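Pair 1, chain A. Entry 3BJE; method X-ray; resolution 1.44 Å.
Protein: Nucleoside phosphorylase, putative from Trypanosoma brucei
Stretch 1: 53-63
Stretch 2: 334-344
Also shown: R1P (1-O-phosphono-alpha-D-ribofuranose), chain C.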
# COMPACT_ATOMS: atom_id res chain seq x y z
N GLY A 53 2.69 8.80 12.89
CA GLY A 53 2.99 9.17 14.28
C GLY A 53 4.48 9.29 14.57
O GLY A 53 4.89 10.05 15.46
N ARG A 54 5.32 8.57 13.83
CA ARG A 54 6.76 8.56 14.10
C ARG A 54 7.47 9.84 13.63
O ARG A 54 8.62 10.09 14.00
CB ARG A 54 7.42 7.33 13.46
CG ARG A 54 8.81 6.98 14.03
CD ARG A 54 9.35 5.62 13.53
NE ARG A 54 8.37 4.55 13.71
CZ ARG A 54 8.02 3.66 12.79
NH1 ARG A 54 8.57 3.63 11.58
NH2 ARG A 54 7.08 2.77 13.09
N VAL A 55 6.79 10.64 12.82
CA VAL A 55 7.38 11.85 12.27
C VAL A 55 7.71 12.83 13.40
O VAL A 55 8.80 13.40 13.44
CB VAL A 55 6.44 12.52 11.24
CG1 VAL A 55 6.89 13.94 10.91
CG2 VAL A 55 6.37 11.67 9.95
N ASP A 56 6.78 13.02 14.32
CA ASP A 56 7.01 13.95 15.43
C ASP A 56 8.07 13.46 16.41
O ASP A 56 8.80 14.27 17.00
CB ASP A 56 5.71 14.23 16.17
CG ASP A 56 4.79 15.14 15.38
OD1 ASP A 56 5.24 15.70 14.36
OD2 ASP A 56 3.64 15.31 15.79
N VAL A 57 8.16 12.15 16.57
CA VAL A 57 9.18 11.57 17.44
C VAL A 57 10.56 11.88 16.87
O VAL A 57 11.47 12.31 17.58
CB VAL A 57 8.99 10.05 17.64
CG1 VAL A 57 9.94 9.55 18.72
CG2 VAL A 57 7.54 9.70 17.99
N ILE A 58 10.72 11.67 15.56
CA ILE A 58 11.98 11.91 14.89
C ILE A 58 12.32 13.40 14.84
O ILE A 58 13.45 13.79 15.12
CB ILE A 58 11.98 11.31 13.46
CG1 ILE A 58 11.97 9.79 13.57
CG2 ILE A 58 13.21 11.77 12.69
CD1 ILE A 58 11.84 9.07 12.23
N SER A 59 11.36 14.25 14.51
CA SER A 59 11.68 15.67 14.33
C SER A 59 12.07 16.31 15.66
O SER A 59 12.76 17.33 15.68
CB SER A 59 10.53 16.45 13.69
OG SER A 59 9.42 16.53 14.54
N GLY A 60 11.65 15.69 16.76
CA GLY A 60 12.06 16.14 18.09
C GLY A 60 13.56 16.03 18.32
O GLY A 60 14.09 16.68 19.21
N TYR A 61 14.23 15.19 17.53
CA TYR A 61 15.68 15.03 17.61
C TYR A 61 16.44 16.00 16.70
O TYR A 61 17.66 16.07 16.77
CB TYR A 61 16.09 13.59 17.26
CG TYR A 61 15.71 12.59 18.32
CD1 TYR A 61 14.46 11.99 18.31
CD2 TYR A 61 16.59 12.25 19.34
CE1 TYR A 61 14.09 11.08 19.28
CE2 TYR A 61 16.24 11.34 20.33
CZ TYR A 61 14.98 10.75 20.29
OH TYR A 61 14.61 9.85 21.26
N PHE A 62 15.73 16.73 15.84
CA PHE A 62 16.37 17.75 15.03
C PHE A 62 16.89 18.86 15.92
O PHE A 62 16.41 19.06 17.04
CB PHE A 62 15.40 18.35 14.00
CG PHE A 62 14.92 17.38 12.92
CD1 PHE A 62 15.47 16.11 12.77
CD2 PHE A 62 13.94 17.78 12.01
CE1 PHE A 62 15.02 15.25 11.78
CE2 PHE A 62 13.51 16.94 11.02
CZ PHE A 62 14.05 15.68 10.89
N ASP A 63 17.89 19.57 15.42
CA ASP A 63 18.48 20.70 16.12
C ASP A 63 17.39 21.69 16.56
O ASP A 63 16.41 21.89 15.85
CB ASP A 63 19.48 21.41 15.21
CG ASP A 63 20.62 20.52 14.77
OD1 ASP A 63 20.98 19.59 15.52
OD2 ASP A 63 21.18 20.78 13.68
N ALA A 334 13.60 1.27 22.31
CA ALA A 334 14.44 0.81 21.21
C ALA A 334 14.39 1.81 20.06
O ALA A 334 15.42 2.13 19.47
CB ALA A 334 13.99 -0.58 20.74
N MET A 335 13.19 2.31 19.76
CA MET A 335 13.03 3.25 18.65
C MET A 335 13.78 4.55 18.93
O MET A 335 14.36 5.12 18.01
CB MET A 335 11.54 3.52 18.38
CG MET A 335 11.27 4.24 17.06
SD MET A 335 11.93 3.40 15.59
CE MET A 335 10.82 1.99 15.43
N LYS A 336 13.83 5.00 20.18
CA LYS A 336 14.58 6.20 20.52
C LYS A 336 16.08 6.02 20.22
O LYS A 336 16.70 6.91 19.64
CB LYS A 336 14.35 6.62 21.98
CG LYS A 336 12.94 7.16 22.20
CD LYS A 336 12.72 7.70 23.60
CE LYS A 336 11.22 7.70 23.96
NZ LYS A 336 10.35 8.27 22.88
N ARG A 337 16.63 4.86 20.55
CA ARG A 337 18.05 4.58 20.25
C ARG A 337 18.27 4.55 18.75
O ARG A 337 19.25 5.07 18.24
CB ARG A 337 18.49 3.24 20.84
CG ARG A 337 18.47 3.19 22.35
CD ARG A 337 19.12 1.90 22.84
NE ARG A 337 18.28 0.74 22.60
CZ ARG A 337 17.36 0.28 23.45
NH1 ARG A 337 17.14 0.85 24.63
NH2 ARG A 337 16.65 -0.79 23.11
N CYS A 338 17.35 3.92 18.03
CA CYS A 338 17.53 3.69 16.61
C CYS A 338 17.34 4.97 15.81
O CYS A 338 17.97 5.14 14.76
CB CYS A 338 16.59 2.59 16.12
SG CYS A 338 17.05 0.99 16.82
N ILE A 339 16.47 5.86 16.29
CA ILE A 339 16.30 7.16 15.64
C ILE A 339 17.64 7.90 15.63
O ILE A 339 18.07 8.41 14.60
CB ILE A 339 15.22 8.03 16.30
CG1 ILE A 339 13.83 7.45 16.02
CG2 ILE A 339 15.28 9.49 15.77
CD1 ILE A 339 12.74 8.01 16.92
N LYS A 340 18.30 7.95 16.79
CA LYS A 340 19.58 8.64 16.88
C LYS A 340 20.62 7.97 15.98
O LYS A 340 21.38 8.64 15.28
CB LYS A 340 20.10 8.67 18.32
CG LYS A 340 21.31 9.56 18.46
CD LYS A 340 21.81 9.63 19.89
CE LYS A 340 23.05 10.51 20.00
NZ LYS A 340 24.12 10.07 19.05
N ILE A 341 20.66 6.65 16.01
CA ILE A 341 21.58 5.90 15.16
C ILE A 341 21.37 6.22 13.67
O ILE A 341 22.33 6.41 12.93
CB ILE A 341 21.42 4.37 15.41
CG1 ILE A 341 22.07 3.98 16.74
CG2 ILE A 341 21.99 3.55 14.25
CD1 ILE A 341 21.63 2.63 17.28
N ILE A 342 20.11 6.25 13.24
CA ILE A 342 19.81 6.52 11.82
C ILE A 342 20.10 7.98 11.43
O ILE A 342 20.57 8.23 10.32
CB ILE A 342 18.37 6.12 11.45
CG1 ILE A 342 18.21 4.60 11.58
CG2 ILE A 342 18.03 6.55 10.02
CD1 ILE A 342 19.14 3.83 10.68
N LEU A 343 19.84 8.93 12.33
CA LEU A 343 20.19 10.33 12.05
C LEU A 343 21.70 10.45 11.90
O LEU A 343 22.20 11.12 10.98
CB LEU A 343 19.66 11.25 13.15
CG LEU A 343 18.15 11.55 13.06
CD1 LEU A 343 17.59 12.15 14.36
CD2 LEU A 343 17.83 12.46 11.87
N GLU A 344 22.44 9.80 12.80
CA GLU A 344 23.90 9.80 12.72
C GLU A 344 24.37 9.21 11.40
O GLU A 344 25.25 9.76 10.74
CB GLU A 344 24.52 9.04 13.88
CG GLU A 344 24.36 9.74 15.23
CD GLU A 344 25.28 10.94 15.41
OE1 GLU A 344 26.39 10.94 14.85
OE2 GLU A 344 24.88 11.86 16.14
C5 R1P C . 2.81 -2.85 9.19
O5 R1P C . 2.40 -2.91 10.56
C4 R1P C . 3.75 -1.68 8.96
O4 R1P C . 4.82 -1.68 9.92
C1 R1P C . 6.09 -1.76 9.26
C2 R1P C . 5.75 -2.40 7.90
O2 R1P C . 6.74 -2.29 6.86
C3 R1P C . 4.40 -1.73 7.59
O3 R1P C . 4.56 -0.39 7.11
O1 R1P C . 6.79 -0.47 9.17
P R1P C . 6.41 0.94 9.86
O1P R1P C . 5.09 1.23 9.13
O2P R1P C . 7.54 1.86 9.46
O3P R1P C . 6.21 0.76 11.33

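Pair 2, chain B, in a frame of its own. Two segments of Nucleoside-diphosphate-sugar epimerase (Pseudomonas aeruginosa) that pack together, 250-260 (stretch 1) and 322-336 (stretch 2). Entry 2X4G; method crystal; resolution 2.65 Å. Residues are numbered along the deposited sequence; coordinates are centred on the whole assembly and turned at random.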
# COMPACT_ATOMS: atom_id res chain seq x y z
N ASP B 250 -4.58 -0.92 26.51
CA ASP B 250 -3.84 -0.61 27.73
C ASP B 250 -2.39 -0.19 27.44
O ASP B 250 -1.87 0.72 28.08
CB ASP B 250 -3.92 -1.80 28.71
CG ASP B 250 -5.37 -2.10 29.19
OD1 ASP B 250 -6.12 -1.16 29.52
OD2 ASP B 250 -5.76 -3.29 29.24
N LEU B 251 -1.74 -0.82 26.47
CA LEU B 251 -0.42 -0.38 26.01
C LEU B 251 -0.48 1.03 25.42
O LEU B 251 0.38 1.88 25.68
CB LEU B 251 0.12 -1.34 24.96
CG LEU B 251 1.46 -0.93 24.35
CD1 LEU B 251 2.49 -0.90 25.44
CD2 LEU B 251 1.84 -1.87 23.20
N THR B 252 -1.48 1.25 24.59
CA THR B 252 -1.77 2.56 24.06
C THR B 252 -1.95 3.54 25.18
O THR B 252 -1.43 4.66 25.14
CB THR B 252 -3.06 2.48 23.24
OG1 THR B 252 -2.69 2.28 21.88
CG2 THR B 252 -3.95 3.72 23.39
N ARG B 253 -2.69 3.13 26.20
CA ARG B 253 -3.11 4.07 27.24
C ARG B 253 -1.96 4.39 28.20
O ARG B 253 -1.85 5.53 28.67
CB ARG B 253 -4.35 3.55 27.98
CG ARG B 253 -5.05 4.58 28.89
CD ARG B 253 -6.12 3.95 29.79
NE ARG B 253 -5.79 2.57 30.18
CZ ARG B 253 -4.89 2.23 31.10
NH1 ARG B 253 -4.20 3.15 31.76
NH2 ARG B 253 -4.66 0.95 31.36
N ARG B 254 -1.09 3.43 28.47
CA ARG B 254 -0.06 3.67 29.46
C ARG B 254 0.95 4.64 28.88
O ARG B 254 1.35 5.60 29.52
CB ARG B 254 0.61 2.38 29.91
CG ARG B 254 -0.38 1.27 30.35
CD ARG B 254 -0.72 1.29 31.84
NE ARG B 254 0.38 0.81 32.68
CZ ARG B 254 0.77 -0.46 32.78
NH1 ARG B 254 1.80 -0.78 33.58
NH2 ARG B 254 0.15 -1.42 32.08
N ILE B 255 1.32 4.40 27.64
CA ILE B 255 2.27 5.25 26.93
C ILE B 255 1.72 6.66 26.87
O ILE B 255 2.44 7.59 27.17
CB ILE B 255 2.55 4.73 25.48
CG1 ILE B 255 3.31 3.40 25.54
CG2 ILE B 255 3.31 5.76 24.66
CD1 ILE B 255 3.30 2.65 24.25
N ALA B 256 0.45 6.81 26.51
CA ALA B 256 -0.19 8.14 26.55
C ALA B 256 -0.05 8.80 27.92
O ALA B 256 0.39 9.94 28.04
CB ALA B 256 -1.64 8.05 26.16
N GLU B 257 -0.42 8.07 28.97
CA GLU B 257 -0.45 8.66 30.30
C GLU B 257 0.93 9.15 30.73
O GLU B 257 1.06 10.24 31.31
CB GLU B 257 -1.04 7.68 31.31
CG GLU B 257 -2.56 7.49 31.12
CD GLU B 257 -3.11 6.23 31.78
OE1 GLU B 257 -2.35 5.54 32.50
OE2 GLU B 257 -4.32 5.93 31.58
N LEU B 258 1.95 8.35 30.39
CA LEU B 258 3.34 8.67 30.70
C LEU B 258 3.85 9.86 29.89
O LEU B 258 4.66 10.63 30.39
CB LEU B 258 4.21 7.46 30.42
CG LEU B 258 3.96 6.28 31.35
CD1 LEU B 258 4.77 5.09 30.88
CD2 LEU B 258 4.30 6.68 32.81
N LEU B 259 3.39 10.01 28.65
CA LEU B 259 3.83 11.13 27.82
C LEU B 259 3.06 12.41 28.08
O LEU B 259 3.36 13.45 27.49
CB LEU B 259 3.72 10.77 26.34
CG LEU B 259 4.69 9.68 25.86
CD1 LEU B 259 4.27 9.16 24.49
CD2 LEU B 259 6.11 10.23 25.84
N GLY B 260 2.07 12.34 28.98
CA GLY B 260 1.16 13.46 29.25
C GLY B 260 0.24 13.77 28.08
O GLY B 260 -0.12 14.93 27.87
N ALA B 322 9.15 -3.96 35.76
CA ALA B 322 7.83 -3.34 35.62
C ALA B 322 7.73 -2.76 34.22
O ALA B 322 8.72 -2.22 33.72
CB ALA B 322 7.64 -2.24 36.64
N LEU B 323 6.56 -2.90 33.61
CA LEU B 323 6.29 -2.34 32.27
C LEU B 323 6.49 -0.85 32.18
O LEU B 323 6.85 -0.37 31.14
CB LEU B 323 4.85 -2.62 31.85
CG LEU B 323 4.47 -2.18 30.43
CD1 LEU B 323 5.44 -2.76 29.39
CD2 LEU B 323 3.04 -2.61 30.15
N ASP B 324 6.19 -0.12 33.25
CA ASP B 324 6.31 1.33 33.24
C ASP B 324 7.77 1.71 33.15
O ASP B 324 8.12 2.71 32.50
CB ASP B 324 5.74 1.94 34.52
CG ASP B 324 4.24 2.14 34.47
OD1 ASP B 324 3.71 2.69 35.48
OD2 ASP B 324 3.59 1.77 33.46
N ASP B 325 8.63 0.96 33.84
CA ASP B 325 10.06 1.24 33.85
C ASP B 325 10.62 1.07 32.43
O ASP B 325 11.48 1.82 32.01
CB ASP B 325 10.80 0.34 34.84
CG ASP B 325 10.32 0.54 36.28
OD1 ASP B 325 10.77 1.49 36.95
OD2 ASP B 325 9.48 -0.25 36.75
N THR B 326 10.09 0.09 31.70
CA THR B 326 10.51 -0.16 30.32
C THR B 326 10.03 0.96 29.43
O THR B 326 10.82 1.56 28.72
CB THR B 326 9.93 -1.44 29.79
OG1 THR B 326 10.42 -2.53 30.57
CG2 THR B 326 10.28 -1.64 28.36
N LEU B 327 8.74 1.25 29.49
CA LEU B 327 8.19 2.34 28.72
C LEU B 327 8.83 3.68 29.05
O LEU B 327 8.95 4.49 28.16
CB LEU B 327 6.68 2.47 28.89
CG LEU B 327 5.83 1.25 28.60
CD1 LEU B 327 4.38 1.62 28.83
CD2 LEU B 327 6.10 0.75 27.19
N LEU B 328 9.22 3.92 30.30
CA LEU B 328 9.91 5.18 30.64
C LEU B 328 11.34 5.25 30.10
O LEU B 328 11.83 6.33 29.78
CB LEU B 328 9.91 5.45 32.14
CG LEU B 328 8.68 6.23 32.62
CD1 LEU B 328 8.52 6.18 34.13
CD2 LEU B 328 8.76 7.66 32.13
N ARG B 329 12.01 4.11 29.99
CA ARG B 329 13.42 4.12 29.64
C ARG B 329 13.51 4.35 28.15
O ARG B 329 14.39 5.07 27.67
CB ARG B 329 14.04 2.79 30.02
CG ARG B 329 15.52 2.83 30.32
CD ARG B 329 16.07 1.43 30.51
NE ARG B 329 15.39 0.77 31.62
CZ ARG B 329 14.78 -0.43 31.58
NH1 ARG B 329 14.78 -1.19 30.48
NH2 ARG B 329 14.19 -0.87 32.67
N ALA B 330 12.58 3.75 27.42
CA ALA B 330 12.41 3.99 26.01
C ALA B 330 12.07 5.46 25.79
O ALA B 330 12.74 6.16 25.02
CB ALA B 330 11.31 3.10 25.44
N ILE B 331 11.04 5.92 26.47
CA ILE B 331 10.65 7.32 26.37
C ILE B 331 11.84 8.24 26.55
O ILE B 331 12.02 9.13 25.76
CB ILE B 331 9.53 7.68 27.35
CG1 ILE B 331 8.20 7.14 26.83
CG2 ILE B 331 9.41 9.21 27.51
CD1 ILE B 331 7.06 7.24 27.83
N ASP B 332 12.66 8.02 27.56
CA ASP B 332 13.80 8.90 27.82
C ASP B 332 14.88 8.84 26.73
O ASP B 332 15.44 9.88 26.34
CB ASP B 332 14.45 8.56 29.17
CG ASP B 332 13.60 9.02 30.34
OD1 ASP B 332 12.71 9.89 30.16
OD2 ASP B 332 13.82 8.49 31.45
N TRP B 333 15.17 7.64 26.26
CA TRP B 333 16.10 7.48 25.17
C TRP B 333 15.61 8.28 23.95
O TRP B 333 16.38 9.04 23.35
CB TRP B 333 16.31 6.00 24.84
CG TRP B 333 17.49 5.82 23.99
CD1 TRP B 333 18.80 5.73 24.40
CD2 TRP B 333 17.51 5.77 22.58
NE1 TRP B 333 19.63 5.59 23.31
CE2 TRP B 333 18.87 5.62 22.18
CE3 TRP B 333 16.52 5.83 21.61
CZ2 TRP B 333 19.24 5.54 20.83
CZ3 TRP B 333 16.90 5.75 20.26
CH2 TRP B 333 18.25 5.61 19.89
N PHE B 334 14.34 8.14 23.60
CA PHE B 334 13.82 8.83 22.43
C PHE B 334 13.93 10.34 22.59
O PHE B 334 14.25 11.03 21.64
CB PHE B 334 12.36 8.45 22.16
CG PHE B 334 12.19 7.06 21.62
CD1 PHE B 334 13.05 6.55 20.64
CD2 PHE B 334 11.17 6.26 22.06
CE1 PHE B 334 12.91 5.29 20.14
CE2 PHE B 334 11.02 4.97 21.56
CZ PHE B 334 11.90 4.49 20.59
N ARG B 335 13.67 10.82 23.79
CA ARG B 335 13.70 12.23 24.08
C ARG B 335 15.13 12.80 24.00
O ARG B 335 15.33 13.83 23.38
CB ARG B 335 13.08 12.50 25.45
CG ARG B 335 12.68 13.96 25.66
CD ARG B 335 12.02 14.18 27.01
NE ARG B 335 10.57 13.93 26.99
CZ ARG B 335 9.92 13.10 27.81
NH1 ARG B 335 10.56 12.41 28.76
NH2 ARG B 335 8.60 12.97 27.69
N ASP B 336 16.11 12.13 24.60
CA ASP B 336 17.49 12.65 24.59
C ASP B 336 18.04 12.75 23.18
O ASP B 336 18.91 13.60 22.89
CB ASP B 336 18.42 11.77 25.42
CG ASP B 336 18.02 11.72 26.88
OD1 ASP B 336 18.12 10.64 27.51
OD2 ASP B 336 17.56 12.78 27.39

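A backbone arrangement constrains where side chains meet but not which side chains meet there, and two helix pairs from a putative nucleoside phosphorylase (pair 1) and a nucleoside-diphosphate-sugar epimerase (pair 2) illustrate the point. In each, two helices cross, at a signed angle of -62° in pair 1 and -56° in pair 2, with axes approaching to 10.6 and 10.5 Å. Fourteen central residues superpose with an RMSD of 0.4 Å over N, CA and C.

The centre of both contacts is one position on the second helix, Ile A339 in pair 1 and Leu B327 in pair 2. Both point toward the partner helix. Leu B327 is a knob in a hole formed by Leu B251, Arg B254, Ile B255 and Leu B258. Ile A339 meets three of the matching positions: its CD1 lies 3.7 Å from Val A57 CG1, its CG1 3.9 Å from Ile A58 CG1, and its CG2 3.7 Å from Tyr A61 CD1. Among the contacting positions, the one identical match is Ile A58 with Ile B255, in the same rotamer (m, t); in pair 2 its CG1 packs 3.9 Å from Leu B327 CD1.

One turn further on, Tyr A61 matches Leu B258, and each has the largest covered area of its pair. The leucine is compact, placing CD1 3.8 Å from Leu B327 CB and CB 3.9 Å from Ile B331 CD1. The tyrosine uses the same start, with CB 3.6 Å from Leu A343 CD1, but its ring carries the contact farther, bringing OH to 3.3 Å from Lys A336 CG. Leu A343 and Ile B331 are likewise equivalent, and both also receive the next residue of the first stretch: Phe A62 CE1 presents its ring edge to Leu A343 CD2 at 4.0 Å, while Leu B259 CD2 reaches Ile B331 CD1 at 3.7 Å.

The sharpest divergence concerns charge. Val A57 coincides with Arg B254, and Lys A336 with Asp B324. In pair 1 the valine packs on Ile A339 and lies near the lysine, Val A57 CG1 being 4.4 Å from Lys A336 NZ; no hydrogen bond crosses between the stretches. In pair 2 the arginine forms a salt bridge, Arg B254 NH1 to Asp B324 OD2 at 3.1 Å, whose hydrogen bond is weak, with an angle of 133°. Its NH2 also lies 3.7 Å from Leu B323 CD2, the counterpart of Met A335.

Pair 1 places its arginine one turn earlier, where Arg A54 matches Leu B251. Leu B251 makes a simple apolar contact, CD1 to Leu B327 CD2 at 4.3 Å. Arg A54 instead lays one guanidinium face against Met A335, NE to CE at 3.9 Å, and donates two nearly straight hydrogen bonds to the ribose phosphate ligand: NH1 to R1P O2P at 2.9 Å and NH2 to R1P O3P at 2.8 Å. One scaffold therefore accommodates a ligand-binding arginine in one protein and an interhelical salt bridge in the other.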